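Local coordinates for protein agarase (Microbulbifer thermotolerans, PDB 3WZ1) that hydrolyses the beta-1,4-galactosidic linkages of agarose as an endo-acting family 16 glycoside hydrolase, releasing mainly neoagarotetraose, at residues 19-24 / 273-278; 58-63 / 87-92; 76-81 / 236-241; 114-119 / 134-139; 150-155 / 172-177. All coordinates share one frame; numbering follows the deposited sequence.

Interaction 1 (19-24 / 273-278)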
# COMPACT_ATOMS: atom_id res chain seq x y z
N THR A 19 15.49 17.46 -10.08
CA THR A 19 15.16 16.27 -10.85
C THR A 19 14.91 15.11 -9.88
O THR A 19 15.25 15.20 -8.72
CB THR A 19 16.28 15.98 -11.86
OG1 THR A 19 15.86 14.96 -12.78
CG2 THR A 19 17.57 15.56 -11.15
N TRP A 20 14.29 14.06 -10.38
CA TRP A 20 13.98 12.89 -9.56
C TRP A 20 15.11 11.89 -9.62
O TRP A 20 15.47 11.41 -10.70
CB TRP A 20 12.71 12.21 -10.05
CG TRP A 20 11.48 13.04 -9.86
CD1 TRP A 20 10.72 13.64 -10.83
CD2 TRP A 20 10.86 13.39 -8.61
NE1 TRP A 20 9.68 14.31 -10.28
CE2 TRP A 20 9.73 14.18 -8.92
CE3 TRP A 20 11.13 13.10 -7.27
CZ2 TRP A 20 8.89 14.70 -7.94
CZ3 TRP A 20 10.28 13.61 -6.30
CH2 TRP A 20 9.17 14.39 -6.64
N GLU A 21 15.64 11.55 -8.46
CA GLU A 21 16.69 10.57 -8.33
C GLU A 21 16.14 9.27 -7.73
O GLU A 21 15.48 9.28 -6.68
CB GLU A 21 17.79 11.12 -7.43
CG GLU A 21 19.01 10.23 -7.25
CD GLU A 21 20.14 11.01 -6.60
OE1 GLU A 21 20.85 11.74 -7.30
OE2 GLU A 21 20.29 10.93 -5.37
N LEU A 22 16.42 8.16 -8.39
CA LEU A 22 15.92 6.87 -7.94
C LEU A 22 16.52 6.48 -6.61
O LEU A 22 17.76 6.48 -6.44
CB LEU A 22 16.24 5.78 -8.97
CG LEU A 22 15.60 4.39 -8.74
CD1 LEU A 22 14.12 4.37 -9.12
CD2 LEU A 22 16.39 3.38 -9.54
N HIS A 23 15.65 6.13 -5.66
CA HIS A 23 16.06 5.67 -4.35
C HIS A 23 16.29 4.16 -4.42
O HIS A 23 15.52 3.43 -5.07
CB HIS A 23 14.93 6.00 -3.37
CG HIS A 23 15.23 5.65 -1.95
ND1 HIS A 23 15.28 4.35 -1.50
CD2 HIS A 23 15.48 6.43 -0.88
CE1 HIS A 23 15.56 4.35 -0.21
NE2 HIS A 23 15.67 5.60 0.20
N PRO A 24 17.34 3.66 -3.76
CA PRO A 24 17.68 2.25 -3.93
C PRO A 24 16.69 1.20 -3.40
O PRO A 24 16.83 0.03 -3.72
CB PRO A 24 19.03 2.12 -3.20
CG PRO A 24 19.06 3.27 -2.26
CD PRO A 24 18.33 4.38 -2.95
N LYS A 273 13.64 10.71 -4.97
CA LYS A 273 13.94 11.87 -4.16
C LYS A 273 14.22 13.05 -5.07
O LYS A 273 14.92 12.89 -6.07
CB LYS A 273 15.17 11.60 -3.31
CG LYS A 273 15.03 10.40 -2.40
CD LYS A 273 14.09 10.67 -1.26
CE LYS A 273 14.65 11.65 -0.23
NZ LYS A 273 13.71 11.83 0.92
N PRO A 274 13.70 14.23 -4.73
CA PRO A 274 13.99 15.39 -5.56
C PRO A 274 15.35 15.96 -5.16
O PRO A 274 15.60 16.21 -3.97
CB PRO A 274 12.82 16.33 -5.24
CG PRO A 274 12.49 16.04 -3.82
CD PRO A 274 12.80 14.56 -3.61
N VAL A 275 16.24 16.14 -6.14
CA VAL A 275 17.60 16.58 -5.90
C VAL A 275 17.97 17.65 -6.92
O VAL A 275 17.43 17.68 -8.01
CB VAL A 275 18.60 15.42 -5.95
CG1 VAL A 275 18.22 14.34 -4.93
CG2 VAL A 275 18.69 14.83 -7.35
N PRO A 276 18.86 18.57 -6.54
CA PRO A 276 19.33 19.54 -7.52
C PRO A 276 19.90 18.90 -8.79
O PRO A 276 20.59 17.88 -8.74
CB PRO A 276 20.46 20.25 -6.76
CG PRO A 276 20.09 20.11 -5.34
CD PRO A 276 19.52 18.74 -5.24
N ILE A 277 19.60 19.53 -9.92
CA ILE A 277 20.21 19.18 -11.19
C ILE A 277 21.70 19.52 -11.14
O ILE A 277 22.04 20.63 -10.71
CB ILE A 277 19.51 19.95 -12.32
CG1 ILE A 277 18.10 19.38 -12.52
CG2 ILE A 277 20.29 19.84 -13.63
CD1 ILE A 277 17.13 20.32 -13.17
N ASN A 278 22.56 18.59 -11.56
CA ASN A 278 24.03 18.85 -11.56
C ASN A 278 24.45 19.89 -12.60
O ASN A 278 23.98 19.81 -13.75
CB ASN A 278 24.81 17.56 -11.80
CG ASN A 278 24.72 16.60 -10.63
OD1 ASN A 278 24.71 17.02 -9.47
ND2 ASN A 278 24.65 15.31 -10.92
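Thr-19 and Val-275 open a short antiparallel pairing between strand 18-22, near the N-terminus, and the end of strand 264-276, the last strand of the catalytic domain. Four backbone bonds hold it. Thr-19 N reaches Val-275 O at 2.8 Å and Val-275 N returns to Thr-19 O. The second couple joins Glu-21 N to Lys-273 O at 2.8 Å, with Lys-273 N answering to Glu-21 O. Between the two couples Trp-20 faces Pro-274 in a non-hydrogen-bonded pair, where Pro-274 CA lies 3.4 Å from Thr-19 O as a CA-H...O contact.

Side-chain packing covers both faces. On one, the six-membered part of the Trp-20 indole crosses the proline ring obliquely, CZ3 being 3.8 Å from Pro-274 CD; the indole also meets Tyr-192 edge to face, and its NE1 bonds to Ala-12 O. On the other, Val-275 CG2 touches Thr-19 CG2, at 4.0 Å, and Glu-21 OE1, at 3.8 Å. The glutamate sends CG away from its backbone N (chi1 -177°), and the extended chain takes the carboxylate across the valine methyls at about a right angle. Beyond the strand end, Ile-277 CG1 lies 3.9 Å from Thr-19 CB.

This is surface packing far from the catalytic residues. Strand 18-22 adds itself to the edge of strand 264-276, while Trp-20 touches Tyr-103 of strand 102-109 and Lys-273 NZ bonds to Pro-101 O.

Interaction 2 (58-63 / 87-92)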
# COMPACT_ATOMS: atom_id res chain seq x y z
N GLY A 58 -8.14 -7.48 12.24
CA GLY A 58 -9.25 -8.33 11.86
C GLY A 58 -8.96 -9.79 12.10
O GLY A 58 -8.46 -10.18 13.17
N LEU A 59 -9.24 -10.60 11.08
CA LEU A 59 -8.96 -12.05 11.09
C LEU A 59 -7.61 -12.37 10.41
O LEU A 59 -7.29 -13.51 10.16
CB LEU A 59 -10.10 -12.81 10.43
CG LEU A 59 -11.48 -12.55 11.04
CD1 LEU A 59 -12.56 -13.25 10.23
CD2 LEU A 59 -11.52 -12.97 12.50
N THR A 60 -6.79 -11.34 10.18
CA THR A 60 -5.49 -11.50 9.54
C THR A 60 -4.49 -12.22 10.45
O THR A 60 -4.41 -11.92 11.65
CB THR A 60 -4.84 -10.14 9.26
OG1 THR A 60 -5.76 -9.33 8.50
CG2 THR A 60 -3.49 -10.24 8.55
N GLU A 61 -3.72 -13.12 9.86
CA GLU A 61 -2.48 -13.53 10.44
C GLU A 61 -1.40 -13.52 9.37
O GLU A 61 -1.36 -14.39 8.51
CB GLU A 61 -2.60 -14.90 11.10
CG GLU A 61 -1.44 -15.17 12.01
CD GLU A 61 -1.49 -16.55 12.66
OE1 GLU A 61 -2.52 -16.93 13.24
OE2 GLU A 61 -0.44 -17.21 12.62
N TRP A 62 -0.55 -12.49 9.37
CA TRP A 62 0.50 -12.42 8.35
C TRP A 62 1.44 -13.61 8.48
O TRP A 62 1.75 -14.05 9.58
CB TRP A 62 1.27 -11.11 8.40
CG TRP A 62 0.43 -9.91 8.04
CD1 TRP A 62 -0.36 -9.77 6.91
CD2 TRP A 62 0.30 -8.68 8.77
NE1 TRP A 62 -0.97 -8.53 6.91
CE2 TRP A 62 -0.59 -7.85 8.04
CE3 TRP A 62 0.87 -8.20 9.95
CZ2 TRP A 62 -0.93 -6.57 8.48
CZ3 TRP A 62 0.52 -6.92 10.37
CH2 TRP A 62 -0.37 -6.12 9.64
N HIS A 63 1.84 -14.15 7.33
CA HIS A 63 2.54 -15.43 7.27
C HIS A 63 3.62 -15.34 6.19
O HIS A 63 3.34 -14.95 5.05
CB HIS A 63 1.51 -16.50 6.96
CG HIS A 63 2.01 -17.92 7.06
ND1 HIS A 63 3.13 -18.38 6.40
CD2 HIS A 63 1.46 -18.99 7.67
CE1 HIS A 63 3.27 -19.67 6.63
NE2 HIS A 63 2.27 -20.08 7.39
N VAL A 87 -7.27 -15.82 8.47
CA VAL A 87 -6.80 -15.76 7.09
C VAL A 87 -5.30 -15.49 7.11
O VAL A 87 -4.84 -14.46 7.57
CB VAL A 87 -7.50 -14.62 6.33
CG1 VAL A 87 -7.11 -14.66 4.87
CG2 VAL A 87 -9.03 -14.68 6.52
N TYR A 88 -4.54 -16.46 6.61
CA TYR A 88 -3.13 -16.25 6.38
C TYR A 88 -2.95 -15.34 5.17
O TYR A 88 -3.55 -15.57 4.13
CB TYR A 88 -2.41 -17.58 6.12
CG TYR A 88 -2.16 -18.47 7.32
CD1 TYR A 88 -1.81 -17.95 8.56
CD2 TYR A 88 -2.17 -19.85 7.17
CE1 TYR A 88 -1.53 -18.78 9.64
CE2 TYR A 88 -1.89 -20.69 8.23
CZ TYR A 88 -1.57 -20.14 9.46
OH TYR A 88 -1.26 -20.96 10.53
N LEU A 89 -2.14 -14.30 5.35
CA LEU A 89 -1.92 -13.28 4.30
C LEU A 89 -0.45 -12.91 4.17
O LEU A 89 0.28 -12.83 5.17
CB LEU A 89 -2.73 -12.00 4.60
CG LEU A 89 -4.24 -12.16 4.65
CD1 LEU A 89 -4.91 -10.87 5.09
CD2 LEU A 89 -4.76 -12.59 3.29
N GLY A 90 -0.03 -12.61 2.95
CA GLY A 90 1.32 -12.14 2.72
C GLY A 90 1.54 -10.72 3.22
O GLY A 90 0.61 -9.90 3.28
N SER A 91 2.80 -10.44 3.56
CA SER A 91 3.22 -9.10 3.93
C SER A 91 4.71 -9.02 3.85
O SER A 91 5.40 -9.93 4.32
CB SER A 91 2.78 -8.76 5.35
OG SER A 91 3.23 -7.46 5.72
N ILE A 92 5.23 -7.94 3.27
CA ILE A 92 6.65 -7.62 3.34
C ILE A 92 6.80 -6.15 3.73
O ILE A 92 5.89 -5.32 3.47
CB ILE A 92 7.42 -7.96 2.02
CG1 ILE A 92 7.19 -6.89 0.93
CG2 ILE A 92 7.07 -9.36 1.53
CD1 ILE A 92 8.10 -7.10 -0.27
O HOH W 1 4.60 -12.75 3.92
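His-63 drives its ring edge into the face of Tyr-88 in a T-shaped stack: CD2 stands over the centre of the phenol ring, the centroids are 4.5 Å apart and the planes meet at 72°. The histidine CG is anti to the backbone N (chi1 -171°), on the side of the tyrosine, and the turn about chi2 then presents the CD2 edge. Glu-61 lies alongside the same phenol and points the same way, its OE2 3.5 Å from Tyr-88 CE1 at the ring edge. On the other face of the strands, Ser-91 CB makes a CH-pi contact over the five-membered ring of Trp-62, 3.9 Å from its centroid, and Thr-60 CG2 covers the opposite indole face as well as touching Leu-89 CD1 at 3.8 Å.

Behind these side chains the two strands run parallel. Val-87 N bonds to Leu-59 O, Glu-61 N to Val-87 O at 2.9 Å, and His-63 N to Leu-89 O. The bond from Leu-89 N to Glu-61 O is longer, 3.3 Å. Where the strands part, a water donates to His-63 O at 2.8 Å and accepts from Ser-91 N.

Further out, Lys-81 forms a salt bridge with Glu-61 OE1, and Met-238 O takes the indole N-H of Trp-62. Strand 60-62 lies parallel beside strand 87-94, which also pairs antiparallel with strands 73-80 and 232-239 in the jelly roll.

Interaction 3 (76-81 / 236-241)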
# COMPACT_ATOMS: atom_id res chain seq x y z
N ILE A 76 1.51 -11.49 -3.26
CA ILE A 76 0.96 -11.54 -1.92
C ILE A 76 -0.29 -12.40 -2.02
O ILE A 76 -1.29 -11.99 -2.65
CB ILE A 76 0.59 -10.13 -1.43
CG1 ILE A 76 1.78 -9.18 -1.41
CG2 ILE A 76 -0.13 -10.19 -0.08
CD1 ILE A 76 2.91 -9.59 -0.48
N THR A 77 -0.28 -13.56 -1.38
CA THR A 77 -1.41 -14.47 -1.48
C THR A 77 -2.12 -14.63 -0.13
O THR A 77 -1.83 -13.92 0.84
CB THR A 77 -1.00 -15.78 -2.18
OG1 THR A 77 -2.16 -16.51 -2.60
CG2 THR A 77 -0.11 -16.62 -1.29
N SER A 78 -3.11 -15.51 -0.12
CA SER A 78 -4.05 -15.66 0.98
C SER A 78 -4.46 -17.12 1.08
O SER A 78 -4.45 -17.87 0.09
CB SER A 78 -5.27 -14.77 0.79
OG SER A 78 -5.96 -15.06 -0.41
N GLY A 79 -4.84 -17.52 2.28
CA GLY A 79 -5.38 -18.86 2.51
C GLY A 79 -6.04 -18.95 3.85
O GLY A 79 -5.80 -18.13 4.73
N ARG A 80 -6.91 -19.95 4.01
CA ARG A 80 -7.54 -20.19 5.30
C ARG A 80 -6.52 -20.80 6.25
O ARG A 80 -5.77 -21.72 5.87
CB ARG A 80 -8.71 -21.15 5.14
CG ARG A 80 -9.39 -21.52 6.47
CD ARG A 80 -10.07 -20.35 7.13
NE ARG A 80 -11.21 -19.89 6.35
CZ ARG A 80 -11.63 -18.64 6.25
NH1 ARG A 80 -11.03 -17.64 6.91
NH2 ARG A 80 -12.69 -18.37 5.49
N LYS A 81 -6.48 -20.29 7.48
CA LYS A 81 -5.70 -20.93 8.53
C LYS A 81 -6.51 -22.14 8.99
O LYS A 81 -7.63 -21.96 9.48
CB LYS A 81 -5.44 -19.95 9.68
CG LYS A 81 -4.81 -20.61 10.89
CD LYS A 81 -4.45 -19.60 11.97
CE LYS A 81 -3.73 -20.27 13.14
NZ LYS A 81 -3.58 -19.27 14.23
N ILE A 236 3.93 -3.80 1.93
CA ILE A 236 3.09 -4.36 0.87
C ILE A 236 2.41 -5.56 1.50
O ILE A 236 3.08 -6.49 1.93
CB ILE A 236 3.89 -4.78 -0.36
CG1 ILE A 236 4.72 -3.61 -0.91
CG2 ILE A 236 2.92 -5.31 -1.43
CD1 ILE A 236 5.88 -4.05 -1.79
N ASN A 237 1.09 -5.55 1.57
CA ASN A 237 0.40 -6.65 2.20
C ASN A 237 -0.99 -6.83 1.65
O ASN A 237 -1.43 -6.05 0.80
CB ASN A 237 0.40 -6.49 3.74
CG ASN A 237 -0.60 -5.48 4.25
OD1 ASN A 237 -1.59 -5.16 3.58
ND2 ASN A 237 -0.38 -4.97 5.45
N MET A 238 -1.68 -7.87 2.14
CA MET A 238 -3.13 -7.82 2.21
C MET A 238 -3.53 -7.80 3.67
O MET A 238 -2.78 -8.22 4.54
CB MET A 238 -3.82 -9.00 1.53
CG MET A 238 -3.94 -8.86 0.02
SD MET A 238 -5.01 -10.07 -0.76
CE MET A 238 -3.95 -11.48 -0.87
N GLU A 239 -4.74 -7.29 3.90
CA GLU A 239 -5.34 -7.25 5.24
C GLU A 239 -6.79 -7.66 5.19
O GLU A 239 -7.56 -7.21 4.33
CB GLU A 239 -5.25 -5.85 5.84
CG GLU A 239 -3.83 -5.44 6.20
CD GLU A 239 -3.71 -4.00 6.69
OE1 GLU A 239 -4.76 -3.35 6.92
OE2 GLU A 239 -2.55 -3.53 6.83
N ASP A 240 -7.19 -8.45 6.17
CA ASP A 240 -8.59 -8.59 6.54
C ASP A 240 -8.77 -7.53 7.62
O ASP A 240 -8.20 -7.65 8.71
CB ASP A 240 -8.88 -9.99 7.07
CG ASP A 240 -10.29 -10.15 7.54
OD1 ASP A 240 -11.17 -10.50 6.71
OD2 ASP A 240 -10.52 -9.84 8.73
N GLN A 241 -9.49 -6.45 7.30
CA GLN A 241 -9.59 -5.28 8.16
C GLN A 241 -10.83 -5.34 9.03
O GLN A 241 -11.88 -5.82 8.59
CB GLN A 241 -9.56 -4.00 7.32
CG GLN A 241 -8.27 -3.87 6.52
CD GLN A 241 -8.19 -2.60 5.69
OE1 GLN A 241 -9.21 -2.06 5.23
NE2 GLN A 241 -6.97 -2.13 5.48
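Within the beta jelly roll of this family 16 catalytic domain, strands 73-80 and 232-239 each pair with strand 87-94, and here their side chains meet directly. Ile-76 carries the contact with both of its branches. Its CG1 lies 4.0 Å from Ile-236 CG2, the two isoleucines crossing at about a right angle, and its CD1 approaches Ile-236 O. The other branch, CG2, anti to the backbone N, lies 3.6 Å from Met-238 N and 4.0 Å from Met-238 CG. Met-238 bends at chi3 (-81°), and its CE lies 3.2 Å from Ile-76 O and 3.9 Å from Ser-78 CB. An alanine in place of Ile-76 would probably open a gap beside Ile-236 and the Met-238 CG, leaving that part of the interior less well packed. Ser-78 OG, meanwhile, bonds to Asn-262 O. The meeting therefore rests on van der Waals packing, with the methionine methyl set against backbone carbonyl oxygens as well as carbon.

Interaction 4 (114-119 / 134-139)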
# COMPACT_ATOMS: atom_id res chain seq x y z
N VAL A 114 -12.43 -9.52 -1.00
CA VAL A 114 -12.91 -8.47 -0.11
C VAL A 114 -11.82 -7.92 0.81
O VAL A 114 -12.00 -6.92 1.51
CB VAL A 114 -14.13 -8.90 0.71
CG1 VAL A 114 -15.29 -9.21 -0.21
CG2 VAL A 114 -13.82 -10.09 1.64
N LEU A 115 -10.70 -8.63 0.84
CA LEU A 115 -9.51 -8.18 1.55
C LEU A 115 -8.99 -6.88 0.98
O LEU A 115 -9.10 -6.63 -0.21
CB LEU A 115 -8.41 -9.22 1.40
CG LEU A 115 -8.73 -10.62 1.94
CD1 LEU A 115 -7.74 -11.63 1.41
CD2 LEU A 115 -8.70 -10.58 3.46
N ALA A 116 -8.34 -6.09 1.84
CA ALA A 116 -7.56 -4.95 1.36
C ALA A 116 -6.29 -5.42 0.68
O ALA A 116 -5.57 -6.26 1.24
CB ALA A 116 -7.20 -4.04 2.53
N SER A 117 -6.02 -4.91 -0.53
CA SER A 117 -4.72 -5.00 -1.20
C SER A 117 -4.03 -3.67 -0.94
O SER A 117 -4.58 -2.60 -1.28
CB SER A 117 -4.86 -5.25 -2.72
OG SER A 117 -5.50 -6.49 -3.00
N ASP A 118 -2.85 -3.71 -0.31
CA ASP A 118 -2.23 -2.50 0.25
C ASP A 118 -0.79 -2.26 -0.21
O ASP A 118 0.02 -3.19 -0.32
CB ASP A 118 -2.21 -2.55 1.78
CG ASP A 118 -3.58 -2.75 2.39
OD1 ASP A 118 -4.54 -2.11 1.91
OD2 ASP A 118 -3.69 -3.53 3.40
N PHE A 119 -0.48 -0.98 -0.42
CA PHE A 119 0.89 -0.45 -0.55
C PHE A 119 0.87 0.80 0.28
O PHE A 119 0.16 1.76 -0.03
CB PHE A 119 1.23 -0.16 -2.01
CG PHE A 119 2.53 0.59 -2.21
CD1 PHE A 119 3.74 0.10 -1.71
CD2 PHE A 119 2.54 1.78 -2.93
CE1 PHE A 119 4.94 0.79 -1.96
CE2 PHE A 119 3.72 2.47 -3.16
CZ PHE A 119 4.91 1.97 -2.69
N GLU A 134 -4.77 1.25 -1.23
CA GLU A 134 -5.63 0.54 -0.29
C GLU A 134 -6.96 0.38 -1.00
O GLU A 134 -7.66 1.36 -1.23
CB GLU A 134 -5.81 1.28 1.03
CG GLU A 134 -6.73 0.56 1.99
CD GLU A 134 -6.74 1.18 3.37
OE1 GLU A 134 -7.27 2.30 3.55
OE2 GLU A 134 -6.16 0.55 4.30
N ALA A 135 -7.28 -0.84 -1.39
CA ALA A 135 -8.43 -1.05 -2.23
C ALA A 135 -8.89 -2.48 -2.14
O ALA A 135 -8.12 -3.38 -1.76
CB ALA A 135 -8.08 -0.70 -3.66
N TYR A 136 -10.16 -2.70 -2.51
CA TYR A 136 -10.83 -3.98 -2.28
C TYR A 136 -11.34 -4.43 -3.64
O TYR A 136 -12.26 -3.80 -4.20
CB TYR A 136 -11.95 -3.81 -1.23
CG TYR A 136 -11.45 -3.01 -0.04
CD1 TYR A 136 -11.42 -1.62 -0.09
CD2 TYR A 136 -10.95 -3.63 1.14
CE1 TYR A 136 -10.91 -0.86 0.94
CE2 TYR A 136 -10.47 -2.87 2.19
CZ TYR A 136 -10.43 -1.49 2.08
OH TYR A 136 -9.94 -0.69 3.09
N GLY A 137 -10.72 -5.46 -4.21
CA GLY A 137 -10.96 -5.84 -5.61
C GLY A 137 -12.19 -6.68 -5.91
O GLY A 137 -12.52 -6.87 -7.08
N SER A 138 -12.87 -7.16 -4.87
CA SER A 138 -13.92 -8.19 -4.99
C SER A 138 -14.95 -7.93 -6.08
O SER A 138 -15.55 -6.86 -6.12
CB SER A 138 -14.69 -8.30 -3.69
OG SER A 138 -15.62 -9.36 -3.82
N ASP A 139 -15.19 -8.97 -6.88
CA ASP A 139 -16.27 -8.97 -7.88
C ASP A 139 -17.58 -9.54 -7.31
O ASP A 139 -18.50 -9.84 -8.08
CB ASP A 139 -15.83 -9.72 -9.15
CG ASP A 139 -15.61 -11.23 -8.94
OD1 ASP A 139 -15.84 -11.75 -7.83
OD2 ASP A 139 -15.16 -11.90 -9.92
O HOH W 2 -8.32 -6.62 -2.91
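Segments 114-119 and 134-139 run antiparallel, with Ser-117 N bonded to Ala-135 O at 2.9 Å and Ala-135 N to Ser-117 O at 3.2 Å. They belong to the beta hairpin of strands 116-123 and 128-135, which carries the predicted nucleophile Glu-129 and proton donor Glu-134. Next to that bonded pair, Asp-118 and Glu-134 lie side by side and point the same way, their carboxylate planes 68° apart. Glu-134 CG, anti to the backbone N (chi1 178°), is put 3.5 Å from Asp-118 OD1, while the closest carboxylate oxygens, Asp-118 OD1 and Glu-134 OE2, are 3.9 Å apart. Glu-134 OE2 bonds to Gln-241 NE2.

Tyr-136 brings CE2 to 3.5 Å from Ala-116 CB and presents its ring edge at CD2 to Val-114 O. Its hydroxyl bonds to Gln-241 OE1. An alanine here would probably leave Ala-116 CB without its ring neighbour and Gln-241 OE1 without the hydroxyl, so that the amide which also bonds Glu-134 might be less firmly placed. Past the tyrosine, Val-114 CG1 packs on Ser-138 CB.

Beyond the strand pairing, a water bridges the segments: it lies 2.8 Å from Leu-115 O, accepts from Gly-137 N, and is 2.8 Å from Ser-117 OG, which also bonds to Ser-111 N.

Interaction 5 (150-155 / 172-177)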
# COMPACT_ATOMS: atom_id res chain seq x y z
N LEU A 150 -10.48 3.36 -5.46
CA LEU A 150 -9.19 3.27 -4.73
C LEU A 150 -9.33 4.17 -3.50
O LEU A 150 -9.76 5.32 -3.61
CB LEU A 150 -8.05 3.78 -5.60
CG LEU A 150 -7.78 2.98 -6.88
CD1 LEU A 150 -6.80 3.74 -7.79
CD2 LEU A 150 -7.26 1.57 -6.56
N HIS A 151 -9.00 3.66 -2.32
CA HIS A 151 -9.09 4.46 -1.12
C HIS A 151 -7.78 5.24 -1.00
O HIS A 151 -6.70 4.64 -0.82
CB HIS A 151 -9.30 3.57 0.10
CG HIS A 151 -9.58 4.33 1.35
ND1 HIS A 151 -9.04 3.98 2.56
CD2 HIS A 151 -10.34 5.43 1.58
CE1 HIS A 151 -9.44 4.83 3.49
NE2 HIS A 151 -10.26 5.70 2.92
N LEU A 152 -7.87 6.56 -1.09
CA LEU A 152 -6.69 7.44 -1.03
C LEU A 152 -6.71 8.10 0.31
O LEU A 152 -7.57 8.94 0.57
CB LEU A 152 -6.76 8.50 -2.12
CG LEU A 152 -6.97 7.97 -3.55
CD1 LEU A 152 -7.04 9.14 -4.52
CD2 LEU A 152 -5.89 7.00 -3.96
N SER A 153 -5.78 7.74 1.19
CA SER A 153 -5.91 8.15 2.57
C SER A 153 -4.60 8.17 3.33
O SER A 153 -3.52 7.88 2.79
CB SER A 153 -6.97 7.29 3.29
OG SER A 153 -7.46 7.99 4.46
N HIS A 154 -4.70 8.55 4.59
CA HIS A 154 -3.59 8.53 5.52
C HIS A 154 -4.19 8.49 6.91
O HIS A 154 -5.38 8.80 7.06
CB HIS A 154 -2.69 9.77 5.37
CG HIS A 154 -3.24 11.01 6.01
ND1 HIS A 154 -4.07 11.87 5.34
CD2 HIS A 154 -3.10 11.50 7.26
CE1 HIS A 154 -4.41 12.86 6.15
NE2 HIS A 154 -3.84 12.66 7.32
N HIS A 155 -3.41 8.08 7.90
CA HIS A 155 -3.90 8.08 9.29
C HIS A 155 -2.90 8.72 10.21
O HIS A 155 -1.69 8.62 10.01
CB HIS A 155 -4.14 6.66 9.78
CG HIS A 155 -5.23 5.93 9.06
ND1 HIS A 155 -6.44 5.64 9.66
CD2 HIS A 155 -5.30 5.42 7.81
CE1 HIS A 155 -7.21 4.99 8.80
NE2 HIS A 155 -6.53 4.84 7.67
N SER A 172 -11.96 10.90 -0.96
CA SER A 172 -11.01 9.89 -0.46
C SER A 172 -11.26 8.49 -1.03
O SER A 172 -10.44 7.58 -0.83
CB SER A 172 -11.02 9.85 1.07
OG SER A 172 -12.25 9.35 1.57
N TRP A 173 -12.39 8.30 -1.72
CA TRP A 173 -12.62 7.08 -2.49
C TRP A 173 -12.70 7.44 -3.97
O TRP A 173 -13.70 8.02 -4.44
CB TRP A 173 -13.89 6.37 -2.03
CG TRP A 173 -13.84 5.87 -0.64
CD1 TRP A 173 -14.15 6.57 0.50
CD2 TRP A 173 -13.50 4.55 -0.22
NE1 TRP A 173 -14.00 5.77 1.60
CE2 TRP A 173 -13.60 4.52 1.19
CE3 TRP A 173 -13.10 3.39 -0.90
CZ2 TRP A 173 -13.32 3.39 1.94
CZ3 TRP A 173 -12.83 2.25 -0.14
CH2 TRP A 173 -12.96 2.27 1.26
N TYR A 174 -11.63 7.15 -4.70
CA TYR A 174 -11.46 7.61 -6.07
C TYR A 174 -11.96 6.60 -7.10
O TYR A 174 -11.55 5.44 -7.09
CB TYR A 174 -9.97 7.92 -6.33
CG TYR A 174 -9.71 8.23 -7.79
CD1 TYR A 174 -9.98 9.50 -8.30
CD2 TYR A 174 -9.28 7.25 -8.67
CE1 TYR A 174 -9.79 9.78 -9.63
CE2 TYR A 174 -9.09 7.53 -10.02
CZ TYR A 174 -9.37 8.81 -10.48
OH TYR A 174 -9.19 9.10 -11.82
N ALA A 175 -12.83 7.08 -8.01
CA ALA A 175 -13.23 6.33 -9.20
C ALA A 175 -12.89 7.20 -10.42
O ALA A 175 -12.95 8.43 -10.30
CB ALA A 175 -14.72 6.02 -9.16
N ASP A 176 -12.62 6.59 -11.56
CA ASP A 176 -12.21 7.36 -12.75
C ASP A 176 -13.37 7.89 -13.58
O ASP A 176 -13.14 8.66 -14.52
CB ASP A 176 -11.20 6.58 -13.61
CG ASP A 176 -11.79 5.38 -14.36
OD1 ASP A 176 -12.96 5.00 -14.16
OD2 ASP A 176 -11.02 4.80 -15.16
N GLY A 177 -14.59 7.51 -13.23
CA GLY A 177 -15.78 7.93 -13.99
C GLY A 177 -16.02 7.15 -15.26
O GLY A 177 -16.99 7.42 -15.99
O HOH W 3 -11.69 7.86 3.86
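Ser-172 O is approached by three groups of the opposing strand: it accepts the backbone N-H of Leu-152 at 2.8 Å, His-151 CA approaches it in a CA-H...O contact, and His-151 CD2 comes to 3.2 Å. Leu-150 and Tyr-174 form the neighbouring antiparallel pair, bonded both ways, with Tyr-174 N 2.8 Å from Leu-150 O.

On one face His-151 lies over the indole of Trp-173 in an offset stack, centroids 4.2 Å apart and planes at 26°. Its CG, anti to the backbone N (chi1 -173°), is carried over the indole; CD2 stands over the centre, 3.4 Å from Trp-173 CE2, and CB adds a CH-pi contact over the six-membered ring. Ser-153 CB covers the opposite imidazole face. On the other face Leu-152 and Tyr-174 run side by side, Leu-152 CD1 3.7 Å from Tyr-174 CB.

A water in the plane of the imidazole links His-151 NE2, at 2.8 Å, to Ser-172 OG, to which it donates. Ser-172 OG also bonds to Asp-169 O. The other imidazole nitrogen, ND1, bonds to OE1 of Glu-134, the predicted proton donor. Flanked on both faces and bonded at both nitrogens, the imidazole is probably held in a fixed rotation and, through ND1, is likely to orient the Glu-134 carboxylate.

Overall arrangement
All five contacts lie in the GH16 jelly-roll domain. Interaction 1 joins the first and last strands, so its loop encloses the other four along the chain; its centre lies 28 to 35 Å from theirs. Interactions 2 and 3 have centres 4 Å apart, lie on neighbouring strands, 87-94 beside both 73-80 and 232-239, and alternate along the sequence. Interaction 4 is nested inside interaction 3, their centres 10 Å apart, through the neighbouring strands 232-239 and 116-123. The centre of interaction 5 is 12 Å from that of interaction 4, where strand 150-158 lies beside strand 128-135. A continuous run of paired strands thus leads from the 58-63 / 87-92 contact to the predicted catalytic glutamates; interaction 1 lies across the chain's centre from interactions 2 to 4.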